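Local coordinates for protein restriction endonuclease LpnPI (Legionella pneumophila subsp. pneumophila str. Philadelphia 1, PDB 4RZL) that cleaves DNA in response to modified cytosine, the part present here being its N-terminal SRA domain, which recognises the DNA, at residues G92-P97 / Q176-Y181. Sequence-based numbering, arbitrary orientation.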
loop_
_atom_site.group_PDB
_atom_site.type_symbol
_atom_site.label_atom_id
_atom_site.label_comp_id
_atom_site.label_asym_id
_atom_site.label_seq_id
_atom_site.Cartn_x
_atom_site.Cartn_y
_atom_site.Cartn_z
ATOM N N GLY A 92 1.171 9.189 -6.780
ATOM C CA GLY A 92 0.996 9.951 -5.605
ATOM C C GLY A 92 -0.278 10.772 -5.577
ATOM O O GLY A 92 -1.050 10.703 -6.412
ATOM N N ASP A 93 -0.443 11.505 -4.531
ATOM C CA ASP A 93 -1.627 12.156 -4.208
ATOM C C ASP A 93 -1.724 13.637 -4.691
ATOM O O ASP A 93 -2.362 14.336 -4.085
ATOM C CB ASP A 93 -2.002 12.013 -2.751
ATOM C CG ASP A 93 -1.029 12.711 -1.784
ATOM O OD1 ASP A 93 0.049 13.068 -2.114
ATOM O OD2 ASP A 93 -1.351 12.835 -0.677
ATOM N N ASN A 94 -1.023 14.000 -5.686
ATOM C CA ASN A 94 -1.151 15.321 -6.276
ATOM C C ASN A 94 -1.736 15.165 -7.677
ATOM O O ASN A 94 -1.092 15.247 -8.635
ATOM C CB ASN A 94 0.167 16.128 -6.303
ATOM C CG ASN A 94 -0.044 17.620 -6.655
ATOM O OD1 ASN A 94 -1.016 18.141 -6.354
ATOM N ND2 ASN A 94 0.884 18.226 -7.295
ATOM N N LYS A 95 -2.889 14.864 -7.894
ATOM C CA LYS A 95 -3.507 14.482 -9.126
ATOM C C LYS A 95 -4.203 15.622 -9.904
ATOM O O LYS A 95 -4.620 15.393 -10.954
ATOM C CB LYS A 95 -4.373 13.228 -8.982
ATOM C CG LYS A 95 -3.622 11.904 -8.617
ATOM C CD LYS A 95 -4.559 10.797 -8.294
ATOM C CE LYS A 95 -3.846 9.482 -8.214
ATOM N NZ LYS A 95 -4.630 8.346 -7.837
ATOM N N HIS A 96 -4.255 16.802 -9.325
ATOM C CA HIS A 96 -4.895 17.979 -9.914
ATOM C C HIS A 96 -4.002 19.216 -9.767
ATOM O O HIS A 96 -3.132 19.259 -8.884
ATOM C CB HIS A 96 -6.250 18.265 -9.238
ATOM C CG HIS A 96 -7.245 17.154 -9.361
ATOM N ND1 HIS A 96 -7.314 16.116 -8.456
ATOM C CD2 HIS A 96 -8.225 16.931 -10.269
ATOM C CE1 HIS A 96 -8.287 15.292 -8.812
ATOM N NE2 HIS A 96 -8.856 15.766 -9.905
ATOM N N PRO A 97 -4.234 20.200 -10.609
ATOM C CA PRO A 97 -3.577 21.481 -10.439
ATOM C C PRO A 97 -3.975 22.116 -9.122
ATOM O O PRO A 97 -5.004 21.890 -8.636
ATOM C CB PRO A 97 -4.035 22.254 -11.660
ATOM C CG PRO A 97 -4.468 21.266 -12.591
ATOM C CD PRO A 97 -4.972 20.142 -11.847
ATOM N N GLN A 176 -2.916 23.405 -17.504
ATOM C CA GLN A 176 -2.143 23.677 -16.280
ATOM C C GLN A 176 -1.211 22.512 -15.989
ATOM O O GLN A 176 -1.673 21.381 -15.847
ATOM C CB GLN A 176 -3.065 23.908 -15.068
ATOM C CG GLN A 176 -3.886 25.188 -15.148
ATOM C CD GLN A 176 -3.137 26.380 -14.577
ATOM O OE1 GLN A 176 -2.257 26.226 -13.717
ATOM N NE2 GLN A 176 -3.469 27.575 -15.058
ATOM N N ARG A 177 0.092 22.782 -15.904
ATOM C CA ARG A 177 1.079 21.723 -15.657
ATOM C C ARG A 177 1.420 21.606 -14.169
ATOM O O ARG A 177 1.552 22.616 -13.463
ATOM C CB ARG A 177 2.345 21.972 -16.487
ATOM C CG ARG A 177 2.109 21.845 -18.004
ATOM C CD ARG A 177 3.290 22.415 -18.794
ATOM N NE ARG A 177 3.335 23.879 -18.708
ATOM C CZ ARG A 177 4.312 24.633 -19.209
ATOM N NH1 ARG A 177 5.333 24.071 -19.843
ATOM N NH2 ARG A 177 4.270 25.951 -19.077
ATOM N N PHE A 178 1.582 20.368 -13.699
ATOM C CA PHE A 178 1.869 20.104 -12.289
ATOM C C PHE A 178 2.584 18.764 -12.169
ATOM O O PHE A 178 2.590 17.977 -13.115
ATOM C CB PHE A 178 0.573 20.111 -11.461
ATOM C CG PHE A 178 -0.418 19.055 -11.888
ATOM C CD1 PHE A 178 -1.206 19.241 -13.013
ATOM C CD2 PHE A 178 -0.554 17.876 -11.165
ATOM C CE1 PHE A 178 -2.103 18.273 -13.415
ATOM C CE2 PHE A 178 -1.448 16.901 -11.548
ATOM C CZ PHE A 178 -2.231 17.089 -12.674
ATOM N N GLN A 179 3.181 18.509 -11.007
ATOM C CA GLN A 179 3.961 17.284 -10.807
ATOM C C GLN A 179 3.342 16.344 -9.778
ATOM O O GLN A 179 2.659 16.774 -8.844
ATOM C CB GLN A 179 5.389 17.631 -10.381
ATOM C CG GLN A 179 6.243 18.299 -11.452
ATOM C CD GLN A 179 7.662 18.528 -10.968
ATOM O OE1 GLN A 179 7.886 19.246 -9.989
ATOM N NE2 GLN A 179 8.627 17.892 -11.636
ATOM N N ASN A 180 3.602 15.056 -9.958
ATOM C CA ASN A 180 3.127 14.036 -9.043
ATOM C C ASN A 180 4.164 12.916 -9.005
ATOM O O ASN A 180 4.936 12.746 -9.952
ATOM C CB ASN A 180 1.748 13.502 -9.490
ATOM C CG ASN A 180 1.021 12.707 -8.381
ATOM O OD1 ASN A 180 1.303 12.863 -7.176
ATOM N ND2 ASN A 180 0.102 11.830 -8.798
ATOM N N TYR A 181 4.187 12.141 -7.927
ATOM C CA TYR A 181 5.158 11.056 -7.847
ATOM C C TYR A 181 4.672 9.792 -8.540
ATOM O O TYR A 181 3.496 9.416 -8.463
ATOM C CB TYR A 181 5.486 10.735 -6.390
ATOM C CG TYR A 181 6.536 11.633 -5.776
ATOM C CD1 TYR A 181 7.731 11.919 -6.445
ATOM C CD2 TYR A 181 6.319 12.224 -4.542
ATOM C CE1 TYR A 181 8.679 12.751 -5.879
ATOM C CE2 TYR A 181 7.264 13.058 -3.969
ATOM C CZ TYR A 181 8.438 13.315 -4.642
ATOM O OH TYR A 181 9.367 14.134 -4.059
#
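Asn180 reaches from strand 176-187 to the loop that follows strand 87-91 and uses both ends of its carboxamide there. With CG anti to the backbone N (chi1 -165°), its ND2 gives a hydrogen to Gly92 O at 2.9 Å, the acceptor lying in the amide plane, while Asn94 N donates to Asn180 OD1 at 3.0 Å from well above the carbonyl plane. Asparagine suits the place because one short, flat group serves a backbone C=O and a backbone N-H of the turning chain; Asn109 ND2, from helix 108-119, is a second donor to the same OD1. Asn94 answers in the other direction: its ND2 meets Gln179 O at 2.8 Å, almost in line with the carbonyl bond. The one main-chain bond across the contact, Gly92 N to Tyr181 O at 2.9 Å, continues the antiparallel pairing of strands 87-91 and 176-187. Gly92, with no side chain, lets the Asn180 amide lie close against its backbone. Farther along, the His96-Pro97 peptide covers one face of the Phe178 ring, with Asn94 O at its edge; Pro97 CD makes an off-centre CH-pi contact, 4.2 Å from the ring centroid. The Asp93 carboxylate is hydrogen-bonded to Thr104 OG1 and the N-H groups of Gly108 and Asn109. Once regular pairing stops, therefore, two asparagine amides supply three hydrogen bonds to main-chain atoms, fastening the departing loop to strand 176-187.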